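PDB 5KO5: purine nucleoside phosphorylase, which probably catalyses the phosphate-dependent cleavage of purine nucleosides into free base and ribose 1-phosphate, and is captured here with cytosine bound. Local coordinates for residues 95-103 with 146-157; 131-139 with 168-177. All coordinates share one frame; numbering follows the deposited sequence.

Contact 1: residues 95-103 with 146-157. With EDO (1,2-ethanediol), chain E.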
loop_
_atom_site.group_PDB
_atom_site.type_symbol
_atom_site.label_atom_id
_atom_site.label_comp_id
_atom_site.label_asym_id
_atom_site.label_seq_id
_atom_site.Cartn_x
_atom_site.Cartn_y
_atom_site.Cartn_z
ATOM N N ASN A 95 1.360 10.238 9.464
ATOM C CA ASN A 95 0.576 11.226 8.724
ATOM C C ASN A 95 0.488 12.539 9.483
ATOM O O ASN A 95 0.561 13.623 8.886
ATOM C CB ASN A 95 -0.837 10.684 8.508
ATOM C CG ASN A 95 -0.887 9.611 7.460
ATOM O OD1 ASN A 95 0.124 9.325 6.812
ATOM N ND2 ASN A 95 -2.065 9.011 7.268
ATOM N N GLN A 96 0.320 12.463 10.804
ATOM C CA GLN A 96 0.199 13.684 11.594
ATOM C C GLN A 96 1.497 14.479 11.598
ATOM O O GLN A 96 1.474 15.719 11.587
ATOM C CB GLN A 96 -0.208 13.348 13.030
ATOM C CG GLN A 96 -1.466 12.497 13.162
ATOM C CD GLN A 96 -2.636 13.050 12.392
ATOM O OE1 GLN A 96 -2.881 14.257 12.374
ATOM N NE2 GLN A 96 -3.383 12.155 11.753
ATOM N N GLU A 97 2.634 13.780 11.650
ATOM C CA GLU A 97 3.927 14.452 11.700
ATOM C C GLU A 97 4.254 15.121 10.377
ATOM O O GLU A 97 4.839 16.206 10.356
ATOM C CB GLU A 97 5.012 13.448 12.095
ATOM C CG GLU A 97 4.926 13.025 13.565
ATOM C CD GLU A 97 5.868 11.880 13.920
ATOM O OE1 GLU A 97 5.902 10.838 13.226
ATOM O OE2 GLU A 97 6.589 12.016 14.927
ATOM N N ILE A 98 3.869 14.503 9.259
ATOM C CA ILE A 98 4.093 15.136 7.966
ATOM C C ILE A 98 3.197 16.360 7.813
ATOM O O ILE A 98 3.626 17.400 7.296
ATOM C CB ILE A 98 3.844 14.119 6.833
ATOM C CG1 ILE A 98 4.783 12.912 6.963
ATOM C CG2 ILE A 98 3.914 14.823 5.468
ATOM C CD1 ILE A 98 6.267 13.259 6.873
ATOM N N ALA A 99 1.934 16.249 8.247
ATOM C CA ALA A 99 0.970 17.299 7.951
ATOM C C ALA A 99 1.176 18.541 8.799
ATOM O O ALA A 99 0.913 19.652 8.321
ATOM C CB ALA A 99 -0.455 16.786 8.135
ATOM N N LEU A 100 1.629 18.391 10.043
ATOM C CA LEU A 100 1.653 19.552 10.930
ATOM C C LEU A 100 2.501 20.695 10.387
ATOM O O LEU A 100 2.016 21.839 10.381
ATOM C CB LEU A 100 1.992 19.155 12.375
ATOM C CG LEU A 100 1.947 20.370 13.311
ATOM C CD1 LEU A 100 1.228 20.076 14.620
ATOM C CD2 LEU A 100 3.353 20.887 13.580
ATOM N N PRO A 101 3.738 20.481 9.926
ATOM C CA PRO A 101 4.521 21.628 9.431
ATOM C C PRO A 101 3.872 22.364 8.274
ATOM O O PRO A 101 3.991 23.596 8.196
ATOM C CB PRO A 101 5.862 20.991 9.038
ATOM C CG PRO A 101 5.986 19.829 9.963
ATOM C CD PRO A 101 4.576 19.268 10.025
ATOM N N ILE A 102 3.217 21.641 7.355
ATOM C CA ILE A 102 2.561 22.307 6.231
ATOM C C ILE A 102 1.369 23.123 6.718
ATOM O O ILE A 102 1.118 24.240 6.247
ATOM C CB ILE A 102 2.124 21.278 5.175
ATOM C CG1 ILE A 102 3.296 20.410 4.715
ATOM C CG2 ILE A 102 1.485 22.002 3.997
ATOM C CD1 ILE A 102 4.458 21.201 4.214
ATOM N N ARG A 103 0.605 22.566 7.652
ATOM C CA ARG A 103 -0.507 23.317 8.223
ATOM C C ARG A 103 -0.031 24.525 9.022
ATOM O O ARG A 103 -0.710 25.560 9.035
ATOM C CB ARG A 103 -1.375 22.372 9.042
ATOM C CG ARG A 103 -2.100 21.422 8.112
ATOM C CD ARG A 103 -2.949 20.374 8.817
ATOM N NE ARG A 103 -3.720 19.656 7.802
ATOM C CZ ARG A 103 -4.342 18.505 8.005
ATOM N NH1 ARG A 103 -4.314 17.930 9.205
ATOM N NH2 ARG A 103 -4.985 17.923 6.999
ATOM N N ASN A 146 -2.344 4.116 2.619
ATOM C CA ASN A 146 -1.350 4.916 3.327
ATOM C C ASN A 146 -1.322 6.370 2.852
ATOM O O ASN A 146 -0.295 7.043 2.962
ATOM C CB ASN A 146 0.031 4.263 3.243
ATOM C CG ASN A 146 0.211 3.141 4.247
ATOM O OD1 ASN A 146 -0.421 3.127 5.315
ATOM N ND2 ASN A 146 1.080 2.194 3.925
ATOM N N ASN A 147 -2.430 6.886 2.331
ATOM C CA ASN A 147 -2.503 8.305 1.993
ATOM C C ASN A 147 -2.191 9.132 3.238
ATOM O O ASN A 147 -2.582 8.777 4.358
ATOM C CB ASN A 147 -3.927 8.606 1.504
ATOM C CG ASN A 147 -4.064 9.944 0.783
ATOM O OD1 ASN A 147 -3.924 11.021 1.388
ATOM N ND2 ASN A 147 -4.398 9.879 -0.510
ATOM N N VAL A 148 -1.487 10.253 3.032
ATOM C CA VAL A 148 -1.147 11.156 4.133
ATOM C C VAL A 148 -2.377 11.707 4.853
ATOM O O VAL A 148 -2.266 12.138 6.007
ATOM C CB VAL A 148 -0.208 12.272 3.617
ATOM C CG1 VAL A 148 -0.968 13.226 2.715
ATOM C CG2 VAL A 148 0.430 13.028 4.783
ATOM N N LEU A 149 -3.560 11.685 4.212
ATOM C CA LEU A 149 -4.783 12.166 4.850
ATOM C C LEU A 149 -5.601 11.077 5.545
ATOM O O LEU A 149 -6.651 11.402 6.121
ATOM C CB LEU A 149 -5.661 12.925 3.834
ATOM C CG LEU A 149 -5.201 14.346 3.501
ATOM C CD1 LEU A 149 -6.028 14.886 2.338
ATOM C CD2 LEU A 149 -5.332 15.260 4.733
ATOM N N VAL A 150 -5.161 9.811 5.532
ATOM C CA VAL A 150 -5.897 8.803 6.290
ATOM C C VAL A 150 -5.923 9.196 7.755
ATOM O O VAL A 150 -4.883 9.523 8.346
ATOM C CB VAL A 150 -5.276 7.413 6.087
ATOM C CG1 VAL A 150 -5.867 6.419 7.105
ATOM C CG2 VAL A 150 -5.535 6.907 4.690
ATOM N N GLY A 151 -7.114 9.132 8.358
ATOM C CA GLY A 151 -7.343 9.568 9.714
ATOM C C GLY A 151 -8.521 10.517 9.744
ATOM O O GLY A 151 -9.116 10.832 8.707
ATOM N N PRO A 152 -8.866 11.022 10.922
ATOM C CA PRO A 152 -9.944 12.016 10.998
ATOM C C PRO A 152 -9.594 13.219 10.138
ATOM O O PRO A 152 -8.429 13.605 10.034
ATOM C CB PRO A 152 -9.968 12.397 12.479
ATOM C CG PRO A 152 -8.605 12.015 13.001
ATOM C CD PRO A 152 -8.221 10.785 12.226
ATOM N N ASN A 153 -10.602 13.796 9.491
ATOM C CA ASN A 153 -10.372 15.049 8.780
ATOM C C ASN A 153 -10.293 16.222 9.747
ATOM O O ASN A 153 -11.054 16.309 10.714
ATOM C CB ASN A 153 -11.476 15.331 7.764
ATOM C CG ASN A 153 -11.116 16.495 6.853
ATOM O OD1 ASN A 153 -10.096 16.446 6.173
ATOM N ND2 ASN A 153 -11.931 17.544 6.842
ATOM N N GLN A 154 -9.377 17.142 9.462
ATOM C CA GLN A 154 -9.264 18.392 10.211
ATOM C C GLN A 154 -9.996 19.460 9.399
ATOM O O GLN A 154 -9.443 20.071 8.479
ATOM C CB GLN A 154 -7.796 18.727 10.464
ATOM C CG GLN A 154 -7.043 17.611 11.187
ATOM C CD GLN A 154 -7.678 17.218 12.511
ATOM O OE1 GLN A 154 -8.345 18.019 13.164
ATOM N NE2 GLN A 154 -7.469 15.965 12.912
ATOM N N ASP A 155 -11.269 19.665 9.753
ATOM C CA ASP A 155 -12.180 20.459 8.927
ATOM C C ASP A 155 -11.720 21.904 8.762
ATOM O O ASP A 155 -12.006 22.534 7.734
ATOM C CB ASP A 155 -13.585 20.452 9.541
ATOM C CG ASP A 155 -14.201 19.056 9.594
ATOM O OD1 ASP A 155 -13.983 18.270 8.659
ATOM O OD2 ASP A 155 -14.923 18.752 10.570
ATOM N N GLU A 156 -11.020 22.456 9.758
ATOM C CA GLU A 156 -10.581 23.843 9.658
ATOM C C GLU A 156 -9.574 24.048 8.540
ATOM O O GLU A 156 -9.400 25.182 8.070
ATOM C CB GLU A 156 -9.961 24.305 10.975
ATOM C CG GLU A 156 -10.927 24.336 12.129
ATOM C CD GLU A 156 -10.984 23.033 12.885
ATOM O OE1 GLU A 156 -10.508 21.996 12.358
ATOM O OE2 GLU A 156 -11.506 23.048 14.017
ATOM N N PHE A 157 -8.900 22.984 8.110
ATOM C CA PHE A 157 -7.927 23.116 7.037
ATOM C C PHE A 157 -8.499 22.802 5.667
ATOM O O PHE A 157 -8.114 23.447 4.688
ATOM C CB PHE A 157 -6.687 22.263 7.325
ATOM C CG PHE A 157 -5.892 22.771 8.485
ATOM C CD1 PHE A 157 -5.080 23.886 8.342
ATOM C CD2 PHE A 157 -5.982 22.166 9.725
ATOM C CE1 PHE A 157 -4.363 24.385 9.420
ATOM C CE2 PHE A 157 -5.257 22.654 10.803
ATOM C CZ PHE A 157 -4.457 23.763 10.648
HETATM C C1 EDO E . -6.700 27.075 8.001
HETATM O O1 EDO E . -6.885 26.570 6.671
HETATM C C2 EDO E . -7.136 28.532 8.088
HETATM O O2 EDO E . -6.141 29.385 7.504
HETATM O O HOH W 1 0.705 6.934 5.651
HETATM O O HOH W 2 -2.353 13.998 8.052
HETATM O O HOH W 3 -2.128 5.728 6.807
HETATM O O HOH W 4 -6.237 13.838 11.306
HETATM O O HOH W 5 -4.914 15.247 11.459
HETATM O O HOH W 6 -7.467 16.366 7.346
#
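Asn95, in the first turn of helix 95-108, presses its carboxamide against the type I turn Asn147-Val150 and meets a cluster of backbone oxygens. Its ND2 gives a fairly straight bond (158°) to Val150 O, 3.1 Å away; this acceptor lies in the plane of the amide and is approached on a lone pair. Asn147 O is 3.0 Å from Asn95 ND2, but that bond is bent and weak, and the same oxygen already receives Val150 N, closing the turn. At the oxygen end of the amide, a water that can donate to Asn95 OD1 at 2.7 Å is also placed to donate to Asn146 O. With CG anti to the carbonyl carbon (chi1 -74°), the amide passes close to Val148 O without bonding it; a second water donates to Val148 O at 2.8 Å and, weakly, to Asn95 O. Asn147 OD1 accepts from Leu149 N in an Asx turn, while its ND2 bonds Thr201 OG1 of the second subunit.

Two turns along the helix, the extended side chain of Arg103 runs over one face of Phe157. Its CD sits 3.7 Å from the centroid of the Phe157 ring, 15° off the normal, a CH-pi contact, and the guanidinium beyond is nearly parallel to the ring plane. Arg103 NH1 lies 3.4 Å from Gln154 CG but bonds Ala7 O. Arg103 NH2 touches Leu149 CD2 and donates to a water at 3.0 Å, which accepts from Gln154 N as well and donates to Asn153 OD1. An irregular loop is thus fastened to a helix largely through its own backbone polar atoms, matched by one amide and ordered waters, and the charge of Arg103 is probably stabilised by Ala7 O and a water, with no carboxylate of either segment bonded to it.

Contact 2: residues 131-139 with 168-177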
loop_
_atom_site.group_PDB
_atom_site.type_symbol
_atom_site.label_atom_id
_atom_site.label_comp_id
_atom_site.label_asym_id
_atom_site.label_seq_id
_atom_site.Cartn_x
_atom_site.Cartn_y
_atom_site.Cartn_z
ATOM N N PHE A 131 15.447 18.471 -15.538
ATOM C CA PHE A 131 14.427 18.883 -14.585
ATOM C C PHE A 131 13.061 18.496 -15.131
ATOM O O PHE A 131 12.803 18.634 -16.332
ATOM C CB PHE A 131 14.438 20.397 -14.373
ATOM C CG PHE A 131 15.742 20.935 -13.874
ATOM C CD1 PHE A 131 16.171 20.668 -12.581
ATOM C CD2 PHE A 131 16.532 21.729 -14.687
ATOM C CE1 PHE A 131 17.381 21.180 -12.116
ATOM C CE2 PHE A 131 17.734 22.243 -14.228
ATOM C CZ PHE A 131 18.156 21.966 -12.942
ATOM N N VAL A 132 12.178 18.032 -14.250
ATOM C CA VAL A 132 10.801 17.720 -14.620
ATOM C C VAL A 132 9.849 18.563 -13.779
ATOM O O VAL A 132 9.828 18.448 -12.544
ATOM C CB VAL A 132 10.497 16.223 -14.486
ATOM C CG1 VAL A 132 9.037 15.955 -14.824
ATOM C CG2 VAL A 132 11.417 15.424 -15.404
ATOM N N LEU A 133 9.080 19.425 -14.445
ATOM C CA LEU A 133 7.964 20.099 -13.796
ATOM C C LEU A 133 6.863 19.070 -13.584
ATOM O O LEU A 133 6.355 18.491 -14.548
ATOM C CB LEU A 133 7.456 21.245 -14.672
ATOM C CG LEU A 133 8.517 22.243 -15.138
ATOM C CD1 LEU A 133 7.901 23.290 -16.054
ATOM C CD2 LEU A 133 9.209 22.895 -13.948
ATOM N N ILE A 134 6.504 18.819 -12.336
ATOM C CA ILE A 134 5.525 17.776 -12.053
ATOM C C ILE A 134 4.125 18.307 -12.329
ATOM O O ILE A 134 3.735 19.361 -11.818
ATOM C CB ILE A 134 5.675 17.270 -10.615
ATOM C CG1 ILE A 134 7.051 16.629 -10.461
ATOM C CG2 ILE A 134 4.560 16.250 -10.290
ATOM C CD1 ILE A 134 7.426 16.337 -9.028
ATOM N N LYS A 135 3.374 17.589 -13.164
ATOM C CA LYS A 135 2.034 18.024 -13.545
ATOM C C LYS A 135 0.935 17.117 -13.011
ATOM O O LYS A 135 -0.245 17.428 -13.191
ATOM C CB LYS A 135 1.905 18.165 -15.070
ATOM C CG LYS A 135 2.091 16.868 -15.841
ATOM C CD LYS A 135 1.950 17.121 -17.343
ATOM C CE LYS A 135 2.352 15.902 -18.158
ATOM N NZ LYS A 135 1.377 14.787 -18.031
ATOM N N GLY A 136 1.295 16.023 -12.358
ATOM C CA GLY A 136 0.331 15.085 -11.811
ATOM C C GLY A 136 1.101 13.972 -11.144
ATOM O O GLY A 136 2.338 13.927 -11.202
ATOM N N HIS A 137 0.371 13.057 -10.502
ATOM C CA HIS A 137 1.074 11.999 -9.786
ATOM C C HIS A 137 0.292 10.694 -9.759
ATOM O O HIS A 137 -0.922 10.659 -9.982
ATOM C CB HIS A 137 1.489 12.416 -8.367
ATOM C CG HIS A 137 0.353 12.637 -7.410
ATOM N ND1 HIS A 137 0.254 13.781 -6.648
ATOM C CD2 HIS A 137 -0.688 11.847 -7.040
ATOM C CE1 HIS A 137 -0.808 13.701 -5.866
ATOM N NE2 HIS A 137 -1.396 12.534 -6.080
ATOM N N ILE A 138 1.020 9.615 -9.463
ATOM C CA ILE A 138 0.428 8.324 -9.122
ATOM C C ILE A 138 0.894 7.989 -7.715
ATOM O O ILE A 138 2.087 7.766 -7.477
ATOM C CB ILE A 138 0.793 7.220 -10.115
ATOM C CG1 ILE A 138 0.258 7.605 -11.501
ATOM C CG2 ILE A 138 0.196 5.886 -9.649
ATOM C CD1 ILE A 138 0.553 6.614 -12.588
ATOM N N ASN A 139 -0.036 7.997 -6.777
ATOM C CA ASN A 139 0.258 7.925 -5.344
ATOM C C ASN A 139 0.030 6.488 -4.901
ATOM O O ASN A 139 -1.047 6.143 -4.422
ATOM C CB ASN A 139 -0.714 8.880 -4.660
ATOM C CG ASN A 139 -0.557 8.962 -3.160
ATOM O OD1 ASN A 139 0.365 8.407 -2.555
ATOM N ND2 ASN A 139 -1.491 9.687 -2.532
ATOM N N TYR A 168 -1.146 20.608 -8.881
ATOM C CA TYR A 168 0.068 21.212 -9.432
ATOM C C TYR A 168 -0.351 22.392 -10.304
ATOM O O TYR A 168 -0.768 22.218 -11.451
ATOM C CB TYR A 168 0.851 20.169 -10.222
ATOM C CG TYR A 168 1.208 18.972 -9.379
ATOM C CD1 TYR A 168 2.342 18.991 -8.573
ATOM C CD2 TYR A 168 0.400 17.837 -9.344
ATOM C CE1 TYR A 168 2.684 17.915 -7.770
ATOM C CE2 TYR A 168 0.736 16.751 -8.537
ATOM C CZ TYR A 168 1.878 16.799 -7.747
ATOM O OH TYR A 168 2.226 15.732 -6.952
ATOM N N ASP A 169 -0.227 23.600 -9.755
ATOM C CA ASP A 169 -0.738 24.804 -10.404
ATOM C C ASP A 169 -0.148 24.997 -11.802
ATOM O O ASP A 169 1.071 24.972 -11.992
ATOM C CB ASP A 169 -0.414 26.006 -9.519
ATOM C CG ASP A 169 -1.061 27.282 -10.005
ATOM O OD1 ASP A 169 -2.229 27.535 -9.641
ATOM O OD2 ASP A 169 -0.407 28.029 -10.757
ATOM N N ARG A 170 -1.028 25.205 -12.787
ATOM C CA ARG A 170 -0.571 25.334 -14.167
ATOM C C ARG A 170 0.209 26.623 -14.382
ATOM O O ARG A 170 1.250 26.619 -15.050
ATOM C CB ARG A 170 -1.762 25.263 -15.119
ATOM C CG ARG A 170 -2.102 23.860 -15.584
ATOM C CD ARG A 170 -3.498 23.454 -15.154
ATOM N NE ARG A 170 -3.958 22.273 -15.878
ATOM C CZ ARG A 170 -4.904 22.287 -16.810
ATOM N NH1 ARG A 170 -5.510 23.425 -17.127
ATOM N NH2 ARG A 170 -5.252 21.162 -17.420
ATOM N N LEU A 171 -0.268 27.732 -13.814
ATOM C CA LEU A 171 0.416 29.007 -14.004
ATOM C C LEU A 171 1.826 28.971 -13.433
ATOM O O LEU A 171 2.748 29.564 -14.002
ATOM C CB LEU A 171 -0.392 30.136 -13.375
ATOM C CG LEU A 171 -1.688 30.490 -14.101
ATOM C CD1 LEU A 171 -2.401 31.642 -13.404
ATOM C CD2 LEU A 171 -1.409 30.824 -15.557
ATOM N N LEU A 172 2.018 28.283 -12.309
ATOM C CA LEU A 172 3.357 28.200 -11.740
ATOM C C LEU A 172 4.284 27.374 -12.623
ATOM O O LEU A 172 5.471 27.702 -12.763
ATOM C CB LEU A 172 3.298 27.619 -10.330
ATOM C CG LEU A 172 2.597 28.432 -9.248
ATOM C CD1 LEU A 172 2.688 27.710 -7.907
ATOM C CD2 LEU A 172 3.193 29.809 -9.147
ATOM N N GLN A 173 3.774 26.280 -13.198
ATOM C CA GLN A 173 4.568 25.519 -14.160
ATOM C C GLN A 173 4.948 26.391 -15.351
ATOM O O GLN A 173 6.091 26.354 -15.817
ATOM C CB GLN A 173 3.785 24.301 -14.647
ATOM C CG GLN A 173 3.531 23.230 -13.598
ATOM C CD GLN A 173 2.624 22.138 -14.128
ATOM O OE1 GLN A 173 2.896 21.541 -15.171
ATOM N NE2 GLN A 173 1.527 21.884 -13.426
ATOM N N GLN A 174 4.001 27.197 -15.842
ATOM C CA GLN A 174 4.279 28.057 -16.987
ATOM C C GLN A 174 5.331 29.107 -16.649
ATOM O O GLN A 174 6.213 29.388 -17.466
ATOM C CB GLN A 174 2.983 28.708 -17.461
ATOM C CG GLN A 174 1.975 27.717 -18.016
ATOM C CD GLN A 174 0.618 28.339 -18.301
ATOM O OE1 GLN A 174 0.474 29.561 -18.330
ATOM N NE2 GLN A 174 -0.385 27.495 -18.510
ATOM N N LEU A 175 5.262 29.684 -15.444
ATOM C CA LEU A 175 6.267 30.661 -15.032
ATOM C C LEU A 175 7.646 30.023 -14.918
ATOM O O LEU A 175 8.645 30.604 -15.360
ATOM C CB LEU A 175 5.856 31.326 -13.716
ATOM C CG LEU A 175 6.856 32.288 -13.063
ATOM C CD1 LEU A 175 7.221 33.444 -13.993
ATOM C CD2 LEU A 175 6.307 32.809 -11.746
ATOM N N ALA A 176 7.726 28.832 -14.316
ATOM C CA ALA A 176 9.010 28.145 -14.206
ATOM C C ALA A 176 9.620 27.895 -15.580
ATOM O O ALA A 176 10.817 28.138 -15.792
ATOM C CB ALA A 176 8.849 26.836 -13.428
ATOM N N LEU A 177 8.809 27.418 -16.531
ATOM C CA LEU A 177 9.313 27.190 -17.881
ATOM C C LEU A 177 9.748 28.494 -18.531
ATOM O O LEU A 177 10.790 28.542 -19.194
ATOM C CB LEU A 177 8.258 26.496 -18.744
ATOM C CG LEU A 177 8.699 26.237 -20.192
ATOM C CD1 LEU A 177 9.902 25.292 -20.221
ATOM C CD2 LEU A 177 7.559 25.700 -21.058
HETATM O O HOH W 7 -0.687 20.103 -13.942
#
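Tyr168, just ahead of helix 170-182, lies along strand 131-139 and reaches His137 with its hydroxyl. Tyr168 OH and His137 ND1 are 2.8 Å apart in a nearly straight hydrogen bond (169°) whose direction is open. Each ring receives the other's polar atom at its edge and close to its plane, yet the two planes stand almost perpendicular, so the rings meet rim to rim without stacking. The histidine owes its place to a CG set between backbone N and carbonyl carbon (chi1 67°), which lifts the ring from the strand at the end of the tyrosine. Nearer the backbone the packing is close: Ile134 CG2 sits over one face of Tyr168, 3.8 Å from the ring centroid, while Ile134 O comes to 3.4 Å from Tyr168 CB. Val227 of helix 224-232 also touches the tyrosine.

Strand 131-139 and helix 170-177 run almost antiparallel (166°), their axes 9.3 Å apart. The helix belongs to the connection between this strand and its parallel neighbour 189-196, a beta-alpha-beta crossover in the alpha/beta fold of the phosphorylase superfamily. Leu133 fills the crevice between them: its CD2 meets Ala176 CB at 4.0 Å, and its CD1 rests on the backbone oxygen of Gln173 and the CB of Leu177.

Toward solvent the contact thins out. Lys135 contributes little of its side chain: its CB, 3.5 Å from Gln173 OE1, is the side-chain atom that meets the helix side. Gln173 NE2 makes weak bonds back to Tyr168 O and Asp169 O; Asp169, the N-cap residue, accepts from Leu172 N with its OD2. Across to the strand Gln173 NE2 works through water, donating over 2.9 Å to a molecule that is also placed to donate to Lys135 O.

How the contacts relate
The segments of contacts 1 and 2 alternate along the chain, and the contacts' centres lie about 23 Å apart. They meet where Asn139, ending segment 131-139, packs against Asn147: their ND2 atoms are 3.5 Å apart. Helix 224-232 spans both, touching Val148 and Leu149 in contact 1 and His137 and Tyr168 in contact 2. Both also reach the second subunit, where the partners Thr201 (of Asn147) and Ser204 (of His137) flank Tyr202 and Glu203, positions that line the cytosine pocket. Neither contact supplies a pocket residue; in contact 2 the side chain of Ile134 is about 11 Å from the bound cytosine.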